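Local atomic coordinates of CRISPR-associated endonuclease Cas9 (Campylobacter jejuni subsp. jejuni serotype O:2, PDB entry 5X2H), a protein that uses a guide RNA to recognise matching foreign DNA and cleaves its two strands with separate HNH and RuvC-like nuclease domains. Residues N158-L172 against E198-L212. Sequence-based numbering, arbitrary orientation.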
loop_
_atom_site.group_PDB
_atom_site.type_symbol
_atom_site.label_atom_id
_atom_site.label_comp_id
_atom_site.label_asym_id
_atom_site.label_seq_id
_atom_site.Cartn_x
_atom_site.Cartn_y
_atom_site.Cartn_z
ATOM N N ASN A 158 -0.864 12.311 31.823
ATOM C CA ASN A 158 -2.207 12.194 32.380
ATOM C C ASN A 158 -2.269 11.152 33.489
ATOM O O ASN A 158 -3.067 11.292 34.423
ATOM C CB ASN A 158 -3.208 11.851 31.277
ATOM C CG ASN A 158 -3.612 13.060 30.464
ATOM O OD1 ASN A 158 -3.740 14.162 30.997
ATOM N ND2 ASN A 158 -3.814 12.865 29.165
ATOM N N GLU A 159 -1.442 10.108 33.407
ATOM C CA GLU A 159 -1.450 9.075 34.438
ATOM C C GLU A 159 -1.026 9.637 35.788
ATOM O O GLU A 159 -1.575 9.257 36.829
ATOM C CB GLU A 159 -0.541 7.915 34.029
ATOM C CG GLU A 159 -0.250 6.920 35.145
ATOM C CD GLU A 159 0.581 5.740 34.680
ATOM O OE1 GLU A 159 0.091 4.595 34.768
ATOM O OE2 GLU A 159 1.721 5.959 34.219
ATOM N N GLU A 160 -0.059 10.555 35.791
ATOM C CA GLU A 160 0.422 11.111 37.051
ATOM C C GLU A 160 -0.619 12.025 37.690
ATOM O O GLU A 160 -0.807 11.998 38.912
ATOM C CB GLU A 160 1.738 11.852 36.823
ATOM C CG GLU A 160 2.839 10.963 36.258
ATOM C CD GLU A 160 4.135 11.714 36.016
ATOM O OE1 GLU A 160 4.229 12.892 36.424
ATOM O OE2 GLU A 160 5.060 11.125 35.414
ATOM N N LYS A 161 -1.304 12.840 36.883
ATOM C CA LYS A 161 -2.406 13.637 37.415
ATOM C C LYS A 161 -3.556 12.758 37.882
ATOM O O LYS A 161 -4.268 13.117 38.827
ATOM C CB LYS A 161 -2.913 14.625 36.362
ATOM C CG LYS A 161 -2.149 15.938 36.274
ATOM C CD LYS A 161 -0.932 15.823 35.378
ATOM C CE LYS A 161 -0.552 17.175 34.797
ATOM N NZ LYS A 161 -1.645 17.730 33.948
ATOM N N LEU A 162 -3.745 11.605 37.238
ATOM C CA LEU A 162 -4.893 10.753 37.520
ATOM C C LEU A 162 -4.827 10.114 38.900
ATOM O O LEU A 162 -5.846 9.608 39.382
ATOM C CB LEU A 162 -5.000 9.674 36.442
ATOM C CG LEU A 162 -6.390 9.163 36.066
ATOM C CD1 LEU A 162 -7.351 10.321 35.907
ATOM C CD2 LEU A 162 -6.311 8.359 34.777
ATOM N N ALA A 163 -3.660 10.126 39.549
ATOM C CA ALA A 163 -3.525 9.481 40.849
ATOM C C ALA A 163 -4.230 10.249 41.960
ATOM O O ALA A 163 -4.438 9.693 43.043
ATOM C CB ALA A 163 -2.047 9.299 41.198
ATOM N N ASN A 164 -4.596 11.506 41.722
ATOM C CA ASN A 164 -5.309 12.316 42.700
ATOM C C ASN A 164 -6.822 12.258 42.528
ATOM O O ASN A 164 -7.534 13.042 43.162
ATOM C CB ASN A 164 -4.838 13.771 42.626
ATOM C CG ASN A 164 -3.485 13.981 43.271
ATOM O OD1 ASN A 164 -2.693 13.047 43.402
ATOM N ND2 ASN A 164 -3.215 15.212 43.689
ATOM N N TYR A 165 -7.329 11.353 41.694
ATOM C CA TYR A 165 -8.754 11.280 41.416
ATOM C C TYR A 165 -9.221 9.835 41.458
ATOM O O TYR A 165 -8.441 8.904 41.239
ATOM C CB TYR A 165 -9.094 11.900 40.054
ATOM C CG TYR A 165 -8.984 13.405 40.033
ATOM C CD1 TYR A 165 -10.036 14.200 40.465
ATOM C CD2 TYR A 165 -7.828 14.032 39.585
ATOM C CE1 TYR A 165 -9.943 15.577 40.452
ATOM C CE2 TYR A 165 -7.726 15.409 39.566
ATOM C CZ TYR A 165 -8.786 16.178 40.002
ATOM O OH TYR A 165 -8.693 17.551 39.990
ATOM N N GLN A 166 -10.513 9.660 41.740
ATOM C CA GLN A 166 -11.095 8.323 41.754
ATOM C C GLN A 166 -11.144 7.730 40.353
ATOM O O GLN A 166 -10.769 6.571 40.143
ATOM C CB GLN A 166 -12.500 8.363 42.354
ATOM C CG GLN A 166 -12.564 8.778 43.807
ATOM C CD GLN A 166 -13.804 8.247 44.490
ATOM O OE1 GLN A 166 -13.920 7.048 44.742
ATOM N NE2 GLN A 166 -14.749 9.134 44.780
ATOM N N SER A 167 -11.604 8.512 39.379
ATOM C CA SER A 167 -11.876 8.000 38.046
ATOM C C SER A 167 -11.463 9.027 37.004
ATOM O O SER A 167 -11.232 10.202 37.308
ATOM C CB SER A 167 -13.360 7.650 37.878
ATOM O OG SER A 167 -14.155 8.823 37.801
ATOM N N VAL A 168 -11.375 8.560 35.757
ATOM C CA VAL A 168 -11.124 9.458 34.635
ATOM C C VAL A 168 -12.250 10.476 34.511
ATOM O O VAL A 168 -12.011 11.659 34.234
ATOM C CB VAL A 168 -10.946 8.647 33.337
ATOM C CG1 VAL A 168 -10.925 9.569 32.127
ATOM C CG2 VAL A 168 -9.680 7.808 33.402
ATOM N N GLY A 169 -13.489 10.035 34.733
ATOM C CA GLY A 169 -14.622 10.941 34.623
ATOM C C GLY A 169 -14.522 12.123 35.567
ATOM O O GLY A 169 -14.712 13.273 35.165
ATOM N N GLU A 170 -14.219 11.856 36.841
ATOM C CA GLU A 170 -14.057 12.943 37.803
ATOM C C GLU A 170 -12.902 13.856 37.410
ATOM O O GLU A 170 -12.993 15.082 37.545
ATOM C CB GLU A 170 -13.833 12.378 39.206
ATOM C CG GLU A 170 -13.576 13.442 40.263
ATOM C CD GLU A 170 -13.169 12.857 41.601
ATOM O OE1 GLU A 170 -12.878 11.644 41.661
ATOM O OE2 GLU A 170 -13.138 13.612 42.595
ATOM N N TYR A 171 -11.807 13.272 36.918
ATOM C CA TYR A 171 -10.649 14.062 36.513
ATOM C C TYR A 171 -11.007 15.033 35.393
ATOM O O TYR A 171 -10.717 16.231 35.478
ATOM C CB TYR A 171 -9.519 13.125 36.090
ATOM C CG TYR A 171 -8.365 13.780 35.364
ATOM C CD1 TYR A 171 -7.583 14.748 35.982
ATOM C CD2 TYR A 171 -8.038 13.406 34.067
ATOM C CE1 TYR A 171 -6.519 15.338 35.322
ATOM C CE2 TYR A 171 -6.977 13.985 33.399
ATOM C CZ TYR A 171 -6.220 14.950 34.029
ATOM O OH TYR A 171 -5.166 15.523 33.359
ATOM N N LEU A 172 -11.652 14.534 34.337
ATOM C CA LEU A 172 -12.026 15.407 33.229
ATOM C C LEU A 172 -13.109 16.396 33.643
ATOM O O LEU A 172 -13.113 17.547 33.190
ATOM C CB LEU A 172 -12.491 14.572 32.036
ATOM C CG LEU A 172 -11.436 13.662 31.405
ATOM C CD1 LEU A 172 -12.029 12.856 30.254
ATOM C CD2 LEU A 172 -10.238 14.478 30.935
ATOM N N GLU A 198 -3.064 16.080 23.985
ATOM C CA GLU A 198 -2.756 16.300 25.396
ATOM C C GLU A 198 -3.673 15.510 26.323
ATOM O O GLU A 198 -3.263 15.143 27.430
ATOM C CB GLU A 198 -2.844 17.798 25.702
ATOM C CG GLU A 198 -2.317 18.218 27.062
ATOM C CD GLU A 198 -2.390 19.722 27.261
ATOM O OE1 GLU A 198 -2.864 20.417 26.336
ATOM O OE2 GLU A 198 -1.977 20.210 28.334
ATOM N N ARG A 199 -4.904 15.238 25.902
ATOM C CA ARG A 199 -5.897 14.607 26.760
ATOM C C ARG A 199 -5.921 13.085 26.640
ATOM O O ARG A 199 -6.792 12.447 27.241
ATOM C CB ARG A 199 -7.287 15.170 26.450
ATOM C CG ARG A 199 -7.379 16.688 26.507
ATOM C CD ARG A 199 -7.515 17.192 27.939
ATOM N NE ARG A 199 -7.833 18.616 27.974
ATOM C CZ ARG A 199 -6.935 19.583 28.133
ATOM N NH1 ARG A 199 -7.322 20.851 28.143
ATOM N NH2 ARG A 199 -5.652 19.283 28.290
ATOM N N CYS A 200 -4.991 12.491 25.892
ATOM C CA CYS A 200 -4.995 11.045 25.700
ATOM C C CYS A 200 -4.776 10.315 27.020
ATOM O O CYS A 200 -3.841 10.621 27.767
ATOM C CB CYS A 200 -3.922 10.646 24.690
ATOM S SG CYS A 200 -4.345 11.026 22.980
ATOM N N ILE A 201 -5.646 9.348 27.304
ATOM C CA ILE A 201 -5.601 8.565 28.533
ATOM C C ILE A 201 -5.657 7.087 28.173
ATOM O O ILE A 201 -6.447 6.680 27.312
ATOM C CB ILE A 201 -6.755 8.941 29.487
ATOM C CG1 ILE A 201 -6.643 10.410 29.898
ATOM C CG2 ILE A 201 -6.761 8.037 30.715
ATOM C CD1 ILE A 201 -7.735 10.866 30.835
ATOM N N ALA A 202 -4.820 6.287 28.833
ATOM C CA ALA A 202 -4.739 4.862 28.534
ATOM C C ALA A 202 -6.084 4.178 28.749
ATOM O O ALA A 202 -6.806 4.469 29.708
ATOM C CB ALA A 202 -3.669 4.195 29.399
ATOM N N GLN A 203 -6.406 3.248 27.848
ATOM C CA GLN A 203 -7.712 2.596 27.859
ATOM C C GLN A 203 -7.978 1.852 29.166
ATOM O O GLN A 203 -9.130 1.775 29.609
ATOM C CB GLN A 203 -7.812 1.648 26.660
ATOM C CG GLN A 203 -9.018 0.727 26.668
ATOM C CD GLN A 203 -9.175 -0.027 25.364
ATOM O OE1 GLN A 203 -9.444 -1.227 25.359
ATOM N NE2 GLN A 203 -9.007 0.675 24.248
ATOM N N SER A 204 -6.933 1.314 29.805
ATOM C CA SER A 204 -7.133 0.548 31.031
ATOM C C SER A 204 -7.739 1.397 32.143
ATOM O O SER A 204 -8.463 0.872 32.997
ATOM C CB SER A 204 -5.810 -0.059 31.498
ATOM O OG SER A 204 -4.892 0.949 31.882
ATOM N N PHE A 205 -7.459 2.704 32.153
ATOM C CA PHE A 205 -8.049 3.567 33.171
ATOM C C PHE A 205 -9.540 3.771 32.937
ATOM O O PHE A 205 -10.307 3.878 33.900
ATOM C CB PHE A 205 -7.327 4.914 33.215
ATOM C CG PHE A 205 -5.936 4.837 33.781
ATOM C CD1 PHE A 205 -5.734 4.461 35.098
ATOM C CD2 PHE A 205 -4.835 5.146 32.999
ATOM C CE1 PHE A 205 -4.458 4.388 35.627
ATOM C CE2 PHE A 205 -3.556 5.076 33.521
ATOM C CZ PHE A 205 -3.367 4.696 34.839
ATOM N N LEU A 206 -9.969 3.821 31.675
ATOM C CA LEU A 206 -11.394 3.949 31.395
ATOM C C LEU A 206 -12.136 2.648 31.669
ATOM O O LEU A 206 -13.321 2.673 32.021
ATOM C CB LEU A 206 -11.601 4.407 29.951
ATOM C CG LEU A 206 -11.214 5.867 29.694
ATOM C CD1 LEU A 206 -10.545 6.021 28.354
ATOM C CD2 LEU A 206 -12.435 6.771 29.783
ATOM N N LYS A 207 -11.461 1.506 31.517
ATOM C CA LYS A 207 -12.058 0.253 31.959
ATOM C C LYS A 207 -12.180 0.213 33.476
ATOM O O LYS A 207 -13.157 -0.331 34.004
ATOM C CB LYS A 207 -11.239 -0.934 31.449
ATOM C CG LYS A 207 -11.921 -2.280 31.634
ATOM C CD LYS A 207 -11.133 -3.398 30.967
ATOM C CE LYS A 207 -11.901 -4.710 31.003
ATOM N NZ LYS A 207 -11.191 -5.781 30.249
ATOM N N ASP A 208 -11.212 0.796 34.191
ATOM C CA ASP A 208 -11.307 0.873 35.645
ATOM C C ASP A 208 -12.485 1.736 36.075
ATOM O O ASP A 208 -13.142 1.442 37.079
ATOM C CB ASP A 208 -10.007 1.421 36.235
ATOM C CG ASP A 208 -8.821 0.512 35.984
ATOM O OD1 ASP A 208 -9.025 -0.711 35.836
ATOM O OD2 ASP A 208 -7.683 1.023 35.935
ATOM N N GLU A 209 -12.768 2.805 35.330
ATOM C CA GLU A 209 -13.863 3.692 35.710
ATOM C C GLU A 209 -15.208 2.990 35.573
ATOM O O GLU A 209 -16.034 3.025 36.493
ATOM C CB GLU A 209 -13.831 4.967 34.870
ATOM C CG GLU A 209 -14.973 5.920 35.185
ATOM C CD GLU A 209 -14.961 7.167 34.321
ATOM O OE1 GLU A 209 -15.948 7.932 34.371
ATOM O OE2 GLU A 209 -13.970 7.379 33.589
ATOM N N LEU A 210 -15.443 2.342 34.429
ATOM C CA LEU A 210 -16.710 1.647 34.226
ATOM C C LEU A 210 -16.894 0.503 35.221
ATOM O O LEU A 210 -18.025 0.226 35.637
ATOM C CB LEU A 210 -16.799 1.134 32.789
ATOM C CG LEU A 210 -18.179 0.661 32.330
ATOM C CD1 LEU A 210 -19.243 1.685 32.687
ATOM C CD2 LEU A 210 -18.175 0.393 30.829
ATOM N N LYS A 211 -15.807 -0.165 35.618
ATOM C CA LYS A 211 -15.913 -1.157 36.685
ATOM C C LYS A 211 -16.267 -0.497 38.011
ATOM O O LYS A 211 -17.082 -1.024 38.777
ATOM C CB LYS A 211 -14.609 -1.944 36.818
ATOM C CG LYS A 211 -14.312 -2.877 35.657
ATOM C CD LYS A 211 -13.032 -3.666 35.899
ATOM C CE LYS A 211 -12.753 -4.633 34.760
ATOM N NZ LYS A 211 -11.465 -5.351 34.951
ATOM N N LEU A 212 -15.663 0.659 38.298
ATOM C CA LEU A 212 -15.953 1.363 39.541
ATOM C C LEU A 212 -17.379 1.897 39.555
ATOM O O LEU A 212 -18.053 1.856 40.591
ATOM C CB LEU A 212 -14.952 2.502 39.741
ATOM C CG LEU A 212 -15.180 3.411 40.951
ATOM C CD1 LEU A 212 -14.997 2.637 42.251
ATOM C CD2 LEU A 212 -14.254 4.615 40.899
#
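The N-terminal turn of helix 168-172 lies against helix 203-212 at 105°, the axes 10.2 Å apart, with S167 and E209 nearest in backbone register. With CG anti to its carbonyl carbon (chi1 -80°), N158 turns its amide to the loop before the second helix, and ND2 donates to both E198 O (2.9 Å) and C200 O (2.6 Å), the latter in the amide plane. Y171 OH donates to N158 OD1, which helps fix the amide's rotation, and is also hydrogen-bonded to Y176 OH. I201 and V168 meet tip to tip, CD1 to CG1 at 3.7 Å, and I201 CD1 also reaches the edge of the Y171 ring. L162 CD2 sits over one face of F205, a CH-pi contact 4.0 Å from the centroid, while E159 OE1 lies at the ring's edge, 3.5 Å from F205 CZ, carboxylate and ring planes 81° apart. The extended E209 places OE2 2.9 Å from G169 N in a weak hydrogen bond at the helix start, where S167 is the N-cap, its OG accepting from E170 N; E209 OE1 salt-bridges R111. These nearly perpendicular helices, nearest atom about 4 Å from bound nucleic acid, are consistent with Cas9's alpha-helical recognition lobe.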